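Local coordinates for uncharacterized protein (PDB 4FTD) that is of unknown function but couples an immunoglobulin-like domain to a six-bladed beta-propeller and is possibly involved in carbohydrate metabolism, at residues Lys42-Pro47 with Lys99-Lys104; Thr15-Ile20 with Gln88-Ile93; Tyr203-Ser208 with Ala249-Asp254. All coordinates share one frame; numbering follows the deposited sequence.

Interaction 1: Lys42-Pro47 with Lys99-Lys104; sequences KTINFP and KDYLMK
The Phe-46 ring meets strand 99-104 along its edge: the selenomethionine Met-103 brings CG into the ring plane, and Lys-104 O lies near that plane, 3.7 Å from Phe-46 CD1. Met-103 SE sits 5.1 Å from the centroid of the Phe-46 ring, also at the edge, in a Met-aromatic contact, while Met-103 CE comes in obliquely to 3.7 Å from Phe-46 CE1. Thr-43 N lies at the edge of the Tyr-101 ring, and Ile-44 CD1 and Lys-42 CA approach that ring at a slant. Ile-44 crosses Tyr-101 at about a right angle, its CD1 3.6 Å from Tyr-101 CB, and rests its CB on Met-103 CG. With CG1 beside the backbone N (chi1 -55°) and CD1 extended beyond it, this isoleucine lies against both Tyr-101 CB and Met-103 CB. Tyr-101 OH is gripped from outside, by Glu-39 and the Leu-17 amide. Glu-39 OE2 pairs with Lys-99 and, in one of two conformers, with Lys-42, which would probably offset any repulsion between the two amines. The backbones join through Leu-102 N to Lys-42 O at 2.9 Å, Ile-44 N to Leu-102 O at 3.0 Å, and Lys-104 N to Ile-44 O, a nearly straight bond (175°). Beyond them a water accepts from Phe-46 N at 3.0 Å and lies within bonding reach of Asn-45 OD1 and Lys-104 O, among more acceptors than its protons can serve; a second water holds Asn-45 OD1. At the start of the strand Lys-42 and Thr-43 both face Asp-38 in a G1 beta bulge. Bridges Thr-43 to Leu-102 and Ile-44 to Met-103 make this the one parallel pairing in an otherwise antiparallel sheet, consistent with the immunoglobulin-like fold.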
loop_
_atom_site.group_PDB
_atom_site.type_symbol
_atom_site.label_atom_id
_atom_site.label_comp_id
_atom_site.label_asym_id
_atom_site.label_seq_id
_atom_site.Cartn_x
_atom_site.Cartn_y
_atom_site.Cartn_z
ATOM N N LYS A 42 2.110 -32.579 29.778
ATOM C CA LYS A 42 1.159 -33.638 29.430
ATOM C C LYS A 42 0.245 -33.168 28.277
ATOM O O LYS A 42 -0.976 -33.234 28.370
ATOM C CB LYS A 42 0.326 -34.080 30.658
ATOM C CG LYS A 42 1.092 -34.343 31.961
ATOM C CD LYS A 42 2.022 -35.560 31.944
ATOM C CE LYS A 42 2.917 -35.552 33.186
ATOM N NZ LYS A 42 4.204 -36.286 33.019
ATOM N N THR A 43 0.846 -32.677 27.196
ATOM C CA THR A 43 0.088 -32.242 26.016
ATOM C C THR A 43 0.630 -32.915 24.770
ATOM O O THR A 43 1.791 -33.362 24.719
ATOM C CB THR A 43 0.157 -30.707 25.816
ATOM O OG1 THR A 43 1.513 -30.346 25.549
ATOM C CG2 THR A 43 -0.338 -29.947 27.081
ATOM N N ILE A 44 -0.236 -32.999 23.771
ATOM C CA ILE A 44 0.113 -33.526 22.476
ATOM C C ILE A 44 -0.429 -32.538 21.445
ATOM O O ILE A 44 -1.592 -32.146 21.511
ATOM C CB ILE A 44 -0.494 -34.922 22.207
ATOM C CG1 ILE A 44 -0.125 -35.962 23.309
ATOM C CG2 ILE A 44 -0.054 -35.419 20.818
ATOM C CD1 ILE A 44 -1.036 -37.197 23.364
ATOM N N ASN A 45 0.430 -32.126 20.524
ATOM C CA ASN A 45 0.047 -31.286 19.380
ATOM C C ASN A 45 0.455 -31.909 18.051
ATOM O O ASN A 45 1.303 -32.786 17.991
ATOM C CB ASN A 45 0.624 -29.858 19.504
ATOM C CG ASN A 45 -0.093 -29.066 20.554
ATOM O OD1 ASN A 45 -1.133 -28.492 20.274
ATOM N ND2 ASN A 45 0.373 -29.152 21.797
ATOM N N PHE A 46 -0.193 -31.433 16.999
ATOM C CA PHE A 46 0.080 -31.831 15.626
ATOM C C PHE A 46 0.091 -30.605 14.748
ATOM O O PHE A 46 -0.550 -29.617 15.079
ATOM C CB PHE A 46 -1.049 -32.741 15.106
ATOM C CG PHE A 46 -1.175 -34.027 15.855
ATOM C CD1 PHE A 46 -1.988 -34.105 16.981
ATOM C CD2 PHE A 46 -0.472 -35.151 15.446
ATOM C CE1 PHE A 46 -2.105 -35.303 17.695
ATOM C CE2 PHE A 46 -0.560 -36.340 16.162
ATOM C CZ PHE A 46 -1.383 -36.416 17.278
ATOM N N PRO A 47 0.767 -30.681 13.599
ATOM C CA PRO A 47 0.553 -29.605 12.610
ATOM C C PRO A 47 -0.938 -29.523 12.238
ATOM O O PRO A 47 -1.702 -30.487 12.409
ATOM C CB PRO A 47 1.401 -30.019 11.412
ATOM C CG PRO A 47 2.057 -31.308 11.752
ATOM C CD PRO A 47 1.765 -31.670 13.179
ATOM N N LYS A 99 -2.188 -42.419 32.829
ATOM C CA LYS A 99 -1.720 -41.052 32.630
ATOM C C LYS A 99 -2.546 -40.432 31.534
ATOM O O LYS A 99 -2.743 -41.028 30.482
ATOM C CB LYS A 99 -0.234 -41.013 32.256
ATOM C CG LYS A 99 0.341 -39.595 32.138
ATOM C CD LYS A 99 1.829 -39.571 31.810
ATOM C CE LYS A 99 2.710 -39.857 33.019
ATOM N NZ LYS A 99 4.119 -40.101 32.602
ATOM N N ASP A 100 -3.035 -39.224 31.791
ATOM C CA ASP A 100 -3.853 -38.490 30.828
ATOM C C ASP A 100 -3.056 -37.352 30.162
ATOM O O ASP A 100 -2.413 -36.543 30.828
ATOM C CB ASP A 100 -5.078 -37.909 31.513
ATOM C CG ASP A 100 -6.160 -38.962 31.838
ATOM O OD1 ASP A 100 -6.080 -40.118 31.370
ATOM O OD2 ASP A 100 -7.130 -38.601 32.555
ATOM N N TYR A 101 -3.099 -37.324 28.833
ATOM C CA TYR A 101 -2.492 -36.275 28.020
ATOM C C TYR A 101 -3.647 -35.511 27.380
ATOM O O TYR A 101 -4.664 -36.110 27.021
ATOM C CB TYR A 101 -1.620 -36.911 26.911
ATOM C CG TYR A 101 -0.342 -37.553 27.410
ATOM C CD1 TYR A 101 -0.331 -38.869 27.883
ATOM C CD2 TYR A 101 0.865 -36.868 27.376
ATOM C CE1 TYR A 101 0.839 -39.466 28.321
ATOM C CE2 TYR A 101 2.033 -37.461 27.827
ATOM C CZ TYR A 101 2.008 -38.766 28.291
ATOM O OH TYR A 101 3.155 -39.376 28.740
ATOM N N LEU A 102 -3.491 -34.198 27.248
ATOM C CA LEU A 102 -4.459 -33.347 26.559
ATOM C C LEU A 102 -4.002 -33.223 25.106
ATOM O O LEU A 102 -2.979 -32.582 24.811
ATOM C CB LEU A 102 -4.567 -31.965 27.219
ATOM C CG LEU A 102 -5.507 -31.946 28.409
ATOM C CD1 LEU A 102 -5.539 -30.551 29.048
ATOM C CD2 LEU A 102 -6.889 -32.389 27.923
HETATM N N MSE A 103 -4.768 -33.837 24.208
HETATM C CA MSE A 103 -4.402 -33.913 22.805
HETATM C C MSE A 103 -5.222 -32.949 21.964
HETATM O O MSE A 103 -6.428 -33.104 21.869
HETATM C CB MSE A 103 -4.551 -35.343 22.295
HETATM C CG MSE A 103 -4.144 -35.493 20.837
HETATM SE SE MSE A 103 -4.025 -37.362 20.280
HETATM C CE MSE A 103 -5.076 -37.284 18.544
ATOM N N LYS A 104 -4.537 -31.981 21.340
ATOM C CA LYS A 104 -5.187 -30.931 20.557
ATOM C C LYS A 104 -5.007 -31.181 19.061
ATOM O O LYS A 104 -3.885 -31.414 18.596
ATOM C CB LYS A 104 -4.622 -29.554 20.920
ATOM C CG LYS A 104 -5.369 -28.377 20.280
ATOM C CD LYS A 104 -4.628 -27.063 20.494
ATOM C CE LYS A 104 -4.634 -26.648 21.960
ATOM N NZ LYS A 104 -3.948 -25.343 22.133
HETATM O O HOH W 1 -2.234 -29.390 17.667
HETATM O O HOH W 2 -1.007 -25.705 20.398
#

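Interaction 2: Thr15-Ile20 with Gln88-Ile93; sequences TELLSI and QVLRII
Leu-90 spans two side chains of strand 17-20 with its two methyl branches. Its CD2 meets Leu-17 CD2 at 3.9 Å, the two leucines crossing at about a right angle, and its CD1 points at Ile-20 CD1 tip to tip. That second approach, 3.3 Å between Leu-90 CD1 and Ile-20 CD1, is tighter than usual for methyl groups; since Leu-90 also has an unstaggered chi2 of 137°, the exact placing of its methyls is doubtful. Leu-17 and Ile-20 stand three residues apart, yet both point toward Leu-90, because Leu-18 and Ser-19 together face Glu-63 in a classic beta bulge that takes up the extra residue. Ile-92 covers the other end of the contact. Its CG1 lies between the backbone N and the carbonyl carbon (chi1 70°), and CD1, extended beyond it, reaches the backbone of 15-17. Ile-92 CD1 lies 3.6 Å from Thr-15 C and the same distance from Leu-17 N. Thr-15 OG1 flanks this isoleucine, 4.0 Å from Ile-92 CG1. Two of the polar backbone atoms nearby have partners outside the contact: Thr-15 O takes Lys-99 NZ, and Glu-16 N binds Ser-65 OG. Ile-44 touches Leu-17, Ile-20 and Leu-90 alike, and Leu-64 packs on both Leu-17 and Ile-92. Strands 17-20 and 88-93 lie 10.1 Å apart at their axes and run at 131° to each other, their contact made largely by apolar side chains, with Ile-92 against backbone, as between the facing layers of an immunoglobulin-like beta-sandwich.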
loop_
_atom_site.group_PDB
_atom_site.type_symbol
_atom_site.label_atom_id
_atom_site.label_comp_id
_atom_site.label_asym_id
_atom_site.label_seq_id
_atom_site.Cartn_x
_atom_site.Cartn_y
_atom_site.Cartn_z
ATOM N N THR A 15 4.946 -45.710 32.458
ATOM C CA THR A 15 3.674 -45.159 31.938
ATOM C C THR A 15 3.723 -43.798 31.217
ATOM O O THR A 15 3.232 -42.783 31.725
ATOM C CB THR A 15 2.512 -45.210 32.968
ATOM O OG1 THR A 15 1.264 -45.068 32.272
ATOM C CG2 THR A 15 2.627 -44.152 34.074
ATOM N N GLU A 16 4.300 -43.804 30.014
ATOM C CA GLU A 16 4.344 -42.613 29.165
ATOM C C GLU A 16 4.254 -42.876 27.661
ATOM O O GLU A 16 4.403 -44.013 27.193
ATOM C CB GLU A 16 5.528 -41.726 29.470
ATOM C CG GLU A 16 6.866 -42.387 29.484
ATOM C CD GLU A 16 7.887 -41.382 29.931
ATOM O OE1 GLU A 16 8.402 -40.642 29.072
ATOM O OE2 GLU A 16 8.128 -41.304 31.147
ATOM N N LEU A 17 3.908 -41.800 26.947
ATOM C CA LEU A 17 3.696 -41.800 25.518
ATOM C C LEU A 17 4.987 -41.312 24.939
ATOM O O LEU A 17 5.326 -40.160 25.113
ATOM C CB LEU A 17 2.563 -40.841 25.150
ATOM C CG LEU A 17 2.162 -40.703 23.689
ATOM C CD1 LEU A 17 1.679 -42.058 23.187
ATOM C CD2 LEU A 17 1.087 -39.626 23.611
ATOM N N LEU A 18 5.688 -42.193 24.236
ATOM C CA LEU A 18 6.996 -41.893 23.622
ATOM C C LEU A 18 6.871 -41.266 22.199
ATOM O O LEU A 18 7.680 -40.435 21.804
ATOM C CB LEU A 18 7.830 -43.184 23.621
ATOM C CG LEU A 18 7.962 -43.901 24.969
ATOM C CD1 LEU A 18 8.620 -45.272 24.843
ATOM C CD2 LEU A 18 8.741 -43.011 25.923
ATOM N N SER A 19 5.854 -41.657 21.424
ATOM C CA SER A 19 5.600 -41.025 20.112
ATOM C C SER A 19 4.169 -41.310 19.687
ATOM O O SER A 19 3.562 -42.256 20.162
ATOM C CB SER A 19 6.574 -41.515 19.025
ATOM O OG SER A 19 6.327 -42.864 18.680
ATOM N N ILE A 20 3.635 -40.474 18.812
ATOM C CA ILE A 20 2.251 -40.614 18.376
ATOM C C ILE A 20 2.103 -40.011 16.965
ATOM O O ILE A 20 2.776 -39.034 16.599
ATOM C CB ILE A 20 1.293 -39.964 19.423
ATOM C CG1 ILE A 20 -0.178 -40.376 19.155
ATOM C CG2 ILE A 20 1.555 -38.457 19.532
ATOM C CD1 ILE A 20 -1.171 -40.064 20.256
ATOM N N GLN A 88 -9.051 -33.372 23.348
ATOM C CA GLN A 88 -9.622 -34.609 23.914
ATOM C C GLN A 88 -8.506 -35.204 24.819
ATOM O O GLN A 88 -7.319 -34.961 24.596
ATOM C CB GLN A 88 -9.886 -35.697 22.852
ATOM C CG GLN A 88 -10.929 -35.434 21.786
ATOM C CD GLN A 88 -12.321 -35.574 22.339
ATOM O OE1 GLN A 88 -12.812 -34.685 23.009
ATOM N NE2 GLN A 88 -12.957 -36.697 22.073
ATOM N N VAL A 89 -8.899 -36.019 25.795
ATOM C CA VAL A 89 -7.973 -36.710 26.676
ATOM C C VAL A 89 -7.493 -37.973 25.967
ATOM O O VAL A 89 -8.294 -38.719 25.435
ATOM C CB VAL A 89 -8.613 -37.054 28.052
ATOM C CG1 VAL A 89 -7.718 -37.988 28.829
ATOM C CG2 VAL A 89 -8.835 -35.781 28.873
ATOM N N LEU A 90 -6.177 -38.155 25.886
ATOM C CA LEU A 90 -5.590 -39.411 25.450
ATOM C C LEU A 90 -5.056 -40.061 26.711
ATOM O O LEU A 90 -4.134 -39.528 27.348
ATOM C CB LEU A 90 -4.449 -39.230 24.460
ATOM C CG LEU A 90 -3.776 -40.524 23.980
ATOM C CD1 LEU A 90 -3.514 -40.488 22.505
ATOM C CD2 LEU A 90 -2.459 -40.772 24.708
ATOM N N ARG A 91 -5.642 -41.203 27.070
ATOM C CA ARG A 91 -5.277 -41.946 28.261
ATOM C C ARG A 91 -4.412 -43.186 27.946
ATOM O O ARG A 91 -4.754 -43.977 27.083
ATOM C CB ARG A 91 -6.535 -42.326 29.044
ATOM C CG ARG A 91 -6.316 -43.234 30.260
ATOM C CD ARG A 91 -7.550 -43.346 31.139
ATOM N NE ARG A 91 -7.933 -42.034 31.650
ATOM C CZ ARG A 91 -9.080 -41.738 32.247
ATOM N NH1 ARG A 91 -10.016 -42.659 32.452
ATOM N NH2 ARG A 91 -9.286 -40.489 32.660
ATOM N N ILE A 92 -3.282 -43.310 28.642
ATOM C CA ILE A 92 -2.461 -44.512 28.557
ATOM C C ILE A 92 -2.556 -45.230 29.915
ATOM O O ILE A 92 -2.614 -44.588 30.987
ATOM C CB ILE A 92 -1.061 -44.215 28.004
ATOM C CG1 ILE A 92 -0.241 -43.442 28.996
ATOM C CG2 ILE A 92 -1.164 -43.437 26.660
ATOM C CD1 ILE A 92 1.215 -43.492 28.634
ATOM N N ILE A 93 -2.651 -46.552 29.870
ATOM C CA ILE A 93 -2.965 -47.338 31.062
ATOM C C ILE A 93 -2.090 -48.547 31.095
ATOM O O ILE A 93 -1.734 -49.087 30.052
ATOM C CB ILE A 93 -4.408 -47.917 31.031
ATOM C CG1 ILE A 93 -5.460 -46.850 30.815
ATOM C CG2 ILE A 93 -4.784 -48.650 32.322
ATOM C CD1 ILE A 93 -6.849 -47.444 30.645
#

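Interaction 3: Tyr203-Ser208 with Ala249-Asp254; sequences YLSSLS and ASYNID
Strands 203-207 and 250-253 face each other 10.0 Å apart at their axes, their directions 143° apart, and touch mainly through side chains. Tyr-251 reaches across to Ser-205, whose OG lies at the edge of the tyrosine ring, near its plane, and shares a hydrogen bond of 2.9 Å with Tyr-251 OH; either hydroxyl could be the donor. Ser-205 OG is put there by a chi1 of 49°, between backbone N and carbonyl carbon. The Tyr-251 ring leans on Tyr-203, with CE2 3.6 Å from Tyr-203 CB and the two ring planes inclined at 46°. These strands belong to successive four-stranded blades of the six-bladed beta-propeller, so the contact fills part of the buried seam between blades, with Ile-198 and Ile-261 also against Tyr-251. An alanine in place of Tyr-251 would probably leave Ser-205 OG without this hydroxyl partner and open a gap beside Tyr-203 CB. Ile-253 lays CD1 over one face of the Tyr-203 ring, 3.9 Å from its centroid and displaced toward the rim near CZ, in a CH-pi contact. Tyr-219 meets the Tyr-203 ring edge-to-face, and His-279 O holds Tyr-203 OH.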
loop_
_atom_site.group_PDB
_atom_site.type_symbol
_atom_site.label_atom_id
_atom_site.label_comp_id
_atom_site.label_asym_id
_atom_site.label_seq_id
_atom_site.Cartn_x
_atom_site.Cartn_y
_atom_site.Cartn_z
ATOM N N TYR A 203 5.427 11.953 -16.964
ATOM C CA TYR A 203 4.679 13.178 -17.088
ATOM C C TYR A 203 5.249 14.198 -16.128
ATOM O O TYR A 203 5.477 13.858 -14.977
ATOM C CB TYR A 203 3.244 12.959 -16.662
ATOM C CG TYR A 203 2.443 12.060 -17.583
ATOM C CD1 TYR A 203 2.540 10.656 -17.485
ATOM C CD2 TYR A 203 1.634 12.592 -18.549
ATOM C CE1 TYR A 203 1.819 9.830 -18.365
ATOM C CE2 TYR A 203 0.900 11.782 -19.382
ATOM C CZ TYR A 203 0.993 10.404 -19.278
ATOM O OH TYR A 203 0.325 9.587 -20.159
ATOM N N LEU A 204 5.428 15.437 -16.578
ATOM C CA LEU A 204 5.742 16.544 -15.692
ATOM C C LEU A 204 4.797 17.706 -15.975
ATOM O O LEU A 204 4.373 17.900 -17.088
ATOM C CB LEU A 204 7.184 17.021 -15.863
ATOM C CG LEU A 204 8.401 16.123 -15.574
ATOM C CD1 LEU A 204 9.663 16.930 -15.729
ATOM C CD2 LEU A 204 8.334 15.510 -14.195
ATOM N N SER A 205 4.555 18.545 -14.957
ATOM C CA SER A 205 3.772 19.735 -15.124
ATOM C C SER A 205 4.499 20.943 -14.526
ATOM O O SER A 205 5.175 20.805 -13.495
ATOM C CB SER A 205 2.398 19.563 -14.504
ATOM O OG SER A 205 2.445 19.040 -13.156
ATOM N N SER A 206 4.302 22.109 -15.141
ATOM C CA SER A 206 4.870 23.348 -14.648
ATOM C C SER A 206 4.067 23.854 -13.436
ATOM O O SER A 206 3.026 23.253 -13.074
ATOM C CB SER A 206 4.896 24.407 -15.772
ATOM O OG SER A 206 3.631 24.933 -16.089
ATOM N N LEU A 207 4.564 24.917 -12.834
ATOM C CA LEU A 207 3.877 25.695 -11.819
ATOM C C LEU A 207 3.490 27.012 -12.515
ATOM O O LEU A 207 4.367 27.745 -12.986
ATOM C CB LEU A 207 4.708 25.975 -10.550
ATOM C CG LEU A 207 3.893 26.875 -9.574
ATOM C CD1 LEU A 207 3.145 25.949 -8.699
ATOM C CD2 LEU A 207 4.785 27.754 -8.732
ATOM N N SER A 208 2.170 27.252 -12.624
ATOM C CA SER A 208 1.626 28.463 -13.188
ATOM C C SER A 208 1.318 29.424 -12.041
ATOM O O SER A 208 0.375 29.185 -11.282
ATOM C CB SER A 208 0.300 28.167 -13.955
ATOM O OG SER A 208 -0.360 29.365 -14.373
ATOM N N ALA A 249 -0.598 17.776 -7.849
ATOM C CA ALA A 249 -1.157 17.118 -9.005
ATOM C C ALA A 249 -1.551 15.707 -8.645
ATOM O O ALA A 249 -0.843 15.029 -7.892
ATOM C CB ALA A 249 -0.192 17.118 -10.152
ATOM N N SER A 250 -2.715 15.291 -9.125
ATOM C CA SER A 250 -3.118 13.857 -9.009
ATOM C C SER A 250 -3.378 13.299 -10.405
ATOM O O SER A 250 -4.381 13.596 -11.036
ATOM C CB SER A 250 -4.301 13.695 -8.094
ATOM O OG SER A 250 -4.169 14.439 -6.910
ATOM N N TYR A 251 -2.363 12.616 -10.935
ATOM C CA TYR A 251 -2.437 12.003 -12.238
ATOM C C TYR A 251 -3.152 10.656 -12.102
ATOM O O TYR A 251 -2.662 9.773 -11.412
ATOM C CB TYR A 251 -1.029 11.807 -12.781
ATOM C CG TYR A 251 -0.260 13.067 -13.104
ATOM C CD1 TYR A 251 0.455 13.807 -12.099
ATOM C CD2 TYR A 251 -0.142 13.486 -14.447
ATOM C CE1 TYR A 251 1.179 14.965 -12.474
ATOM C CE2 TYR A 251 0.581 14.625 -14.804
ATOM C CZ TYR A 251 1.257 15.346 -13.860
ATOM O OH TYR A 251 1.973 16.469 -14.308
ATOM N N ASN A 252 -4.310 10.534 -12.743
ATOM C CA ASN A 252 -5.121 9.313 -12.765
ATOM C C ASN A 252 -5.227 8.842 -14.232
ATOM O O ASN A 252 -6.070 9.284 -14.950
ATOM C CB ASN A 252 -6.517 9.619 -12.214
ATOM C CG ASN A 252 -6.490 9.964 -10.747
ATOM O OD1 ASN A 252 -6.455 9.063 -9.905
ATOM N ND2 ASN A 252 -6.429 11.244 -10.437
ATOM N N ILE A 253 -4.308 8.012 -14.685
ATOM C CA ILE A 253 -4.283 7.608 -16.065
ATOM C C ILE A 253 -4.220 6.085 -16.057
ATOM O O ILE A 253 -3.310 5.503 -15.476
ATOM C CB ILE A 253 -3.122 8.236 -16.815
ATOM C CG1 ILE A 253 -3.165 9.761 -16.732
ATOM C CG2 ILE A 253 -3.067 7.718 -18.236
ATOM C CD1 ILE A 253 -1.879 10.433 -17.226
ATOM N N ASP A 254 -5.186 5.468 -16.714
ATOM C CA ASP A 254 -5.346 4.008 -16.726
ATOM C C ASP A 254 -4.431 3.348 -17.762
ATOM O O ASP A 254 -3.633 4.021 -18.416
ATOM C CB ASP A 254 -6.823 3.621 -16.878
ATOM C CG ASP A 254 -7.391 3.868 -18.260
ATOM O OD1 ASP A 254 -6.666 4.012 -19.272
ATOM O OD2 ASP A 254 -8.631 3.920 -18.311
#

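From the N terminus, segment 15-20 opens interaction 2, which closes at 88-93 over a loop of 67 residues. Inside that loop 42-47 opens interaction 1, but it closes only at 99-104, after interaction 2 has ended, so the two cross rather than nest. They also touch in space, their centres about 8 Å apart: strands 85-93 and 98-106 are sheet neighbours, and a salt bridge joins Arg-91 to Asp-100. Together they join strands 17-22, 43-45, 85-93 and 98-106 of what is probably the immunoglobulin-like domain. Interaction 3 follows in series, closing a 40-residue loop between propeller blades; its centre lies about 62 Å from that of interaction 1, on the opposite side of the chain's centre.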